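Local coordinates for endoglucanase, family GH5 (Zobellia galactanivorans, PDB 6GL2), which probably hydrolyses beta-glucosidic linkages in hemicelluloses such as mixed-linked glucan, at residues W25-A30 against F319-L324; G58-R63 against E99-I104. All coordinates share one frame; numbering follows the deposited sequence.

How the interactions relate
Segment 25-30, the first half of interaction 1, starts in strand 24-26, the first of the barrel, and runs on into a turn. Helix 48-57 follows and leads to 58-63, which enters the second strand. Helix 82-96 carries the chain back to 99-104, where interaction 2 closes a short beta-alpha-beta loop. The rest of the barrel is completed before 319-324 returns to 25-30, so interaction 1 closes a long loop that encloses interaction 2. The two contacts meet between strands 24-26 and 61-64. There Asn26 OD1 is hydrogen-bonded to Arg63 NH1 at 2.8 Å, and Trp25 CB packs on the Phe59 ring.

Interaction 1: W25-A30 against F319-L324; sequences WNLGNA and FNRNTL
Arg321 reaches across to the backbone of Gly28 and passes the indole of Trp25 on the way. It has the largest surface buried by the contact, followed by Trp25 and Phe319. The arginine chain is extended from CG to NE, with chi3 at -164°, and this length brings the guanidinium to residues 27-30. Its two terminal nitrogens grip one acceptor end-on. NH2 lies 2.9 Å from Gly28 O, in the carbonyl plane and on a lone pair. NH1 lies 3.0 Å from the same Gly28 O but is tilted from the carbonyl plane. The oxygen stays close to the guanidinium plane, and the two bonds fix the position of the tip. Leu27 CD1 lies over one face of the guanidinium, toward its rim, 3.8 Å from Arg321 NH1, and Ala30 CB also approaches this nitrogen. Leu27 is the centre of an inverse gamma turn, with a weak bond from Gly28 N to Asn26 O.

The indole of Trp25 has CG anti to the backbone N (chi1 -179°). Its CH2 corner comes 4.0 Å from Arg321 NE, which sits at the ring edge. The indole and guanidinium planes are 68° apart, so the two groups do not stack. Nearby, Trp25 CZ2 touches Phe319 CB at 4.1 Å, and the two side chains cross at about a right angle. An alanine at Arg321 would probably leave Gly28 O without both of these donors and open a gap beside the Trp25 indole and Leu27.

The contact joins strand 24-26, the first of the barrel, and the turn that follows it to the loop between strand 304-307 and helix 329-336. Helix 48-57 packs against both sides through Ile54, which touches Trp25 and Phe319. Strand 61-64 adds Leu62 beside Trp25 and Leu64 beside Leu27.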
# COMPACT_ATOMS: atom_id res chain seq x y z
N TRP A 25 4.29 -5.45 6.63
CA TRP A 25 3.82 -6.68 5.98
C TRP A 25 2.38 -6.47 5.51
O TRP A 25 1.58 -5.89 6.23
CB TRP A 25 3.93 -7.85 6.97
CG TRP A 25 3.52 -9.19 6.46
CD1 TRP A 25 4.34 -10.20 5.94
CD2 TRP A 25 2.21 -9.80 6.59
NE1 TRP A 25 3.59 -11.32 5.63
CE2 TRP A 25 2.32 -11.14 6.04
CE3 TRP A 25 0.99 -9.37 7.07
CZ2 TRP A 25 1.22 -11.98 5.97
CZ3 TRP A 25 -0.09 -10.26 7.02
CH2 TRP A 25 0.04 -11.55 6.49
N ASN A 26 2.11 -6.88 4.26
CA ASN A 26 0.76 -6.83 3.65
C ASN A 26 -0.07 -8.08 3.90
O ASN A 26 0.40 -9.15 3.60
CB ASN A 26 0.85 -6.71 2.11
CG ASN A 26 1.09 -5.32 1.59
OD1 ASN A 26 0.17 -4.52 1.48
ND2 ASN A 26 2.36 -4.96 1.31
N LEU A 27 -1.25 -7.87 4.34
CA LEU A 27 -2.28 -8.91 4.39
C LEU A 27 -2.92 -9.08 2.99
O LEU A 27 -4.06 -8.65 2.77
CB LEU A 27 -3.30 -8.63 5.48
CG LEU A 27 -4.34 -9.69 5.78
CD1 LEU A 27 -3.73 -10.89 6.50
CD2 LEU A 27 -5.57 -9.19 6.48
N GLY A 28 -2.12 -9.59 2.07
CA GLY A 28 -2.60 -9.67 0.71
C GLY A 28 -3.53 -10.83 0.43
O GLY A 28 -3.47 -11.84 1.11
N ASN A 29 -4.29 -10.70 -0.64
CA ASN A 29 -5.30 -11.62 -1.01
C ASN A 29 -6.25 -12.04 0.08
O ASN A 29 -6.59 -13.20 0.28
CB ASN A 29 -4.66 -12.85 -1.68
CG ASN A 29 -4.18 -12.59 -3.13
OD1 ASN A 29 -4.17 -11.50 -3.62
ND2 ASN A 29 -3.73 -13.69 -3.81
N ALA A 30 -6.63 -11.06 0.93
CA ALA A 30 -7.61 -11.22 1.97
C ALA A 30 -8.77 -10.27 1.67
O ALA A 30 -9.57 -10.60 0.83
CB ALA A 30 -6.99 -11.05 3.36
N PHE A 319 4.44 -16.11 5.27
CA PHE A 319 3.74 -16.57 6.51
C PHE A 319 2.66 -17.56 6.12
O PHE A 319 1.95 -17.33 5.15
CB PHE A 319 3.13 -15.37 7.18
CG PHE A 319 2.34 -15.69 8.44
CD1 PHE A 319 2.95 -16.32 9.53
CD2 PHE A 319 1.01 -15.47 8.52
CE1 PHE A 319 2.22 -16.61 10.67
CE2 PHE A 319 0.29 -15.79 9.68
CZ PHE A 319 0.88 -16.37 10.75
N ASN A 320 2.55 -18.68 6.87
CA ASN A 320 1.53 -19.64 6.63
C ASN A 320 0.31 -19.34 7.54
O ASN A 320 0.34 -19.56 8.75
CB ASN A 320 2.03 -21.06 6.91
CG ASN A 320 1.05 -22.08 6.50
OD1 ASN A 320 -0.15 -21.97 6.66
ND2 ASN A 320 1.59 -23.27 6.05
N ARG A 321 -0.72 -18.76 6.97
CA ARG A 321 -1.92 -18.37 7.72
C ARG A 321 -2.70 -19.56 8.26
O ARG A 321 -3.43 -19.34 9.27
CB ARG A 321 -2.83 -17.48 6.83
CG ARG A 321 -2.14 -16.23 6.37
CD ARG A 321 -2.99 -15.39 5.48
NE ARG A 321 -2.17 -14.43 4.77
CZ ARG A 321 -2.62 -13.56 3.84
NH1 ARG A 321 -3.92 -13.36 3.64
NH2 ARG A 321 -1.75 -12.88 3.14
N ASN A 322 -2.54 -20.70 7.64
CA ASN A 322 -3.29 -21.90 8.10
C ASN A 322 -2.62 -22.61 9.27
O ASN A 322 -3.33 -23.09 10.15
CB ASN A 322 -3.42 -22.86 6.95
CG ASN A 322 -4.39 -22.34 5.86
OD1 ASN A 322 -4.06 -22.30 4.72
ND2 ASN A 322 -5.50 -21.86 6.30
N THR A 323 -1.33 -22.51 9.41
CA THR A 323 -0.64 -23.19 10.49
C THR A 323 -0.00 -22.25 11.49
O THR A 323 0.43 -22.68 12.55
CB THR A 323 0.49 -24.04 9.92
OG1 THR A 323 1.54 -23.20 9.44
CG2 THR A 323 0.05 -25.04 8.86
N LEU A 324 0.00 -20.94 11.21
CA LEU A 324 0.63 -19.96 12.05
C LEU A 324 2.12 -20.05 12.15
O LEU A 324 2.68 -19.45 13.04
CB LEU A 324 -0.06 -19.77 13.40
CG LEU A 324 -1.57 -19.62 13.36
CD1 LEU A 324 -2.19 -19.68 14.78
CD2 LEU A 324 -2.00 -18.42 12.58

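Interaction 2: G58-R63 against E99-I104; sequences GFKTLR and EMYVII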
# COMPACT_ATOMS: atom_id res chain seq x y z
N GLY A 58 8.23 -8.99 14.41
CA GLY A 58 8.86 -7.68 14.48
C GLY A 58 8.41 -6.62 13.46
O GLY A 58 8.96 -5.56 13.43
N PHE A 59 7.43 -7.02 12.63
CA PHE A 59 6.82 -6.02 11.78
C PHE A 59 6.09 -4.98 12.62
O PHE A 59 5.32 -5.38 13.50
CB PHE A 59 5.84 -6.70 10.79
CG PHE A 59 6.49 -7.58 9.73
CD1 PHE A 59 7.17 -6.92 8.67
CD2 PHE A 59 6.64 -8.93 9.85
CE1 PHE A 59 7.80 -7.67 7.71
CE2 PHE A 59 7.22 -9.70 8.87
CZ PHE A 59 7.89 -9.02 7.84
N LYS A 60 6.28 -3.74 12.31
CA LYS A 60 5.66 -2.66 13.02
C LYS A 60 4.39 -2.09 12.35
O LYS A 60 3.58 -1.44 12.97
CB LYS A 60 6.71 -1.55 13.35
CG LYS A 60 6.15 -0.46 14.18
CD LYS A 60 5.72 -0.89 15.58
CE LYS A 60 5.35 0.27 16.56
NZ LYS A 60 5.10 -0.20 17.92
N THR A 61 4.28 -2.40 11.06
CA THR A 61 3.17 -1.88 10.21
C THR A 61 2.48 -3.03 9.51
O THR A 61 3.13 -3.92 8.97
CB THR A 61 3.60 -0.86 9.18
OG1 THR A 61 4.14 0.28 9.87
CG2 THR A 61 2.52 -0.35 8.25
N LEU A 62 1.14 -3.10 9.63
CA LEU A 62 0.28 -3.91 8.84
C LEU A 62 -0.34 -3.08 7.74
O LEU A 62 -1.01 -2.09 8.00
CB LEU A 62 -0.85 -4.53 9.65
CG LEU A 62 -1.81 -5.46 8.89
CD1 LEU A 62 -1.13 -6.73 8.48
CD2 LEU A 62 -3.10 -5.69 9.66
N ARG A 63 -0.15 -3.49 6.47
CA ARG A 63 -0.94 -2.89 5.40
C ARG A 63 -2.15 -3.87 5.14
O ARG A 63 -1.95 -5.08 5.03
CB ARG A 63 -0.14 -2.65 4.11
CG ARG A 63 -0.95 -2.02 2.97
CD ARG A 63 -0.04 -1.37 1.98
NE ARG A 63 -0.69 -0.79 0.80
CZ ARG A 63 -0.86 -1.44 -0.37
NH1 ARG A 63 -0.56 -2.67 -0.51
NH2 ARG A 63 -1.28 -0.75 -1.41
N GLU A 99 0.07 -3.05 18.92
CA GLU A 99 0.92 -1.89 18.91
C GLU A 99 1.43 -1.53 17.51
O GLU A 99 2.45 -0.84 17.39
CB GLU A 99 2.06 -1.96 19.96
CG GLU A 99 1.50 -2.21 21.37
CD GLU A 99 0.50 -1.12 21.73
OE1 GLU A 99 0.95 0.03 21.93
OE2 GLU A 99 -0.70 -1.38 21.80
N MET A 100 0.82 -2.04 16.46
CA MET A 100 1.21 -1.77 15.08
C MET A 100 0.50 -0.56 14.51
O MET A 100 -0.58 -0.17 14.94
CB MET A 100 0.90 -2.99 14.21
CG MET A 100 1.58 -4.27 14.66
SD MET A 100 1.01 -5.70 13.72
CE MET A 100 2.04 -5.50 12.25
N TYR A 101 1.13 -0.01 13.48
CA TYR A 101 0.49 0.90 12.56
C TYR A 101 -0.39 0.04 11.61
O TYR A 101 0.01 -1.10 11.33
CB TYR A 101 1.51 1.67 11.72
CG TYR A 101 2.27 2.72 12.53
CD1 TYR A 101 3.39 2.37 13.24
CD2 TYR A 101 1.81 3.97 12.61
CE1 TYR A 101 4.07 3.32 14.07
CE2 TYR A 101 2.49 4.98 13.38
CZ TYR A 101 3.54 4.59 14.11
OH TYR A 101 4.20 5.52 14.91
N VAL A 102 -1.43 0.67 11.09
CA VAL A 102 -2.32 -0.07 10.16
C VAL A 102 -2.61 0.93 9.06
O VAL A 102 -3.04 2.07 9.28
CB VAL A 102 -3.65 -0.50 10.81
CG1 VAL A 102 -4.59 -0.99 9.72
CG2 VAL A 102 -3.36 -1.60 11.80
N ILE A 103 -2.50 0.44 7.80
CA ILE A 103 -2.87 1.24 6.63
C ILE A 103 -4.13 0.58 6.03
O ILE A 103 -4.09 -0.59 5.65
CB ILE A 103 -1.72 1.22 5.59
CG1 ILE A 103 -0.42 1.82 6.09
CG2 ILE A 103 -2.18 1.90 4.31
CD1 ILE A 103 0.80 1.27 5.36
N ILE A 104 -5.15 1.39 5.84
CA ILE A 104 -6.37 0.88 5.12
C ILE A 104 -6.44 1.66 3.80
O ILE A 104 -6.26 2.89 3.79
CB ILE A 104 -7.64 1.20 5.94
CG1 ILE A 104 -7.62 0.33 7.24
CG2 ILE A 104 -8.89 0.90 5.10
CD1 ILE A 104 -8.74 0.75 8.22
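Leu62 and Tyr101 are joined by one of three backbone hydrogen bonds between two neighbouring parallel strands of the TIM barrel. Strand 61-64, helix 82-96 and strand 101-105 form a beta-alpha-beta unit, and the short strand segments run 16° apart. Tyr101 N donates to Lys60 O, Leu62 N to Tyr101 O and Ile103 N to Leu62 O, each at 2.9 Å. All three oxygens also receive a CA-H...O contact: Lys60 O from Met100, Tyr101 O from Thr61 and Leu62 O from Val102.

Thr61, Arg63, Tyr101 and Ile103 lie on one face of the sheet. Thr61 OG1 comes 3.5 Å from Tyr101 CB, but its hydrogen bond is to Met21 O. Tyr101 OH is hydrogen-bonded to Arg10 NH2. Besides its bond to segment 25-30, the Arg63 guanidinium forms salt bridges with Glu148 and Glu275 and a hydrogen bond with Asn151. On the same face, Thr61 CG2 meets Ile103 CD1 at 3.7 Å.

Leu62 and Val102 lie on the other face, toward helix 82-96, where both touch Ala95. The Met100 chain bends at chi3 (81°), and this turns CE toward residues 59-62. CE sits 3.7 Å from Leu62 N and also packs against Leu62 CB and Phe59 CB.

Gly58 and Glu99 each have positive phi and belong to Schellman motifs that end helices 48-57 and 82-96. The Glu99 carbonyl at the second helix end is taken by Lys60. The lysine starts out pointing away from 99-104 and bends at chi2 (64°), and its chain passes the Tyr101 ring. Its ammonium then donates to the backbone, with Lys60 NZ 2.8 Å from Glu99 O.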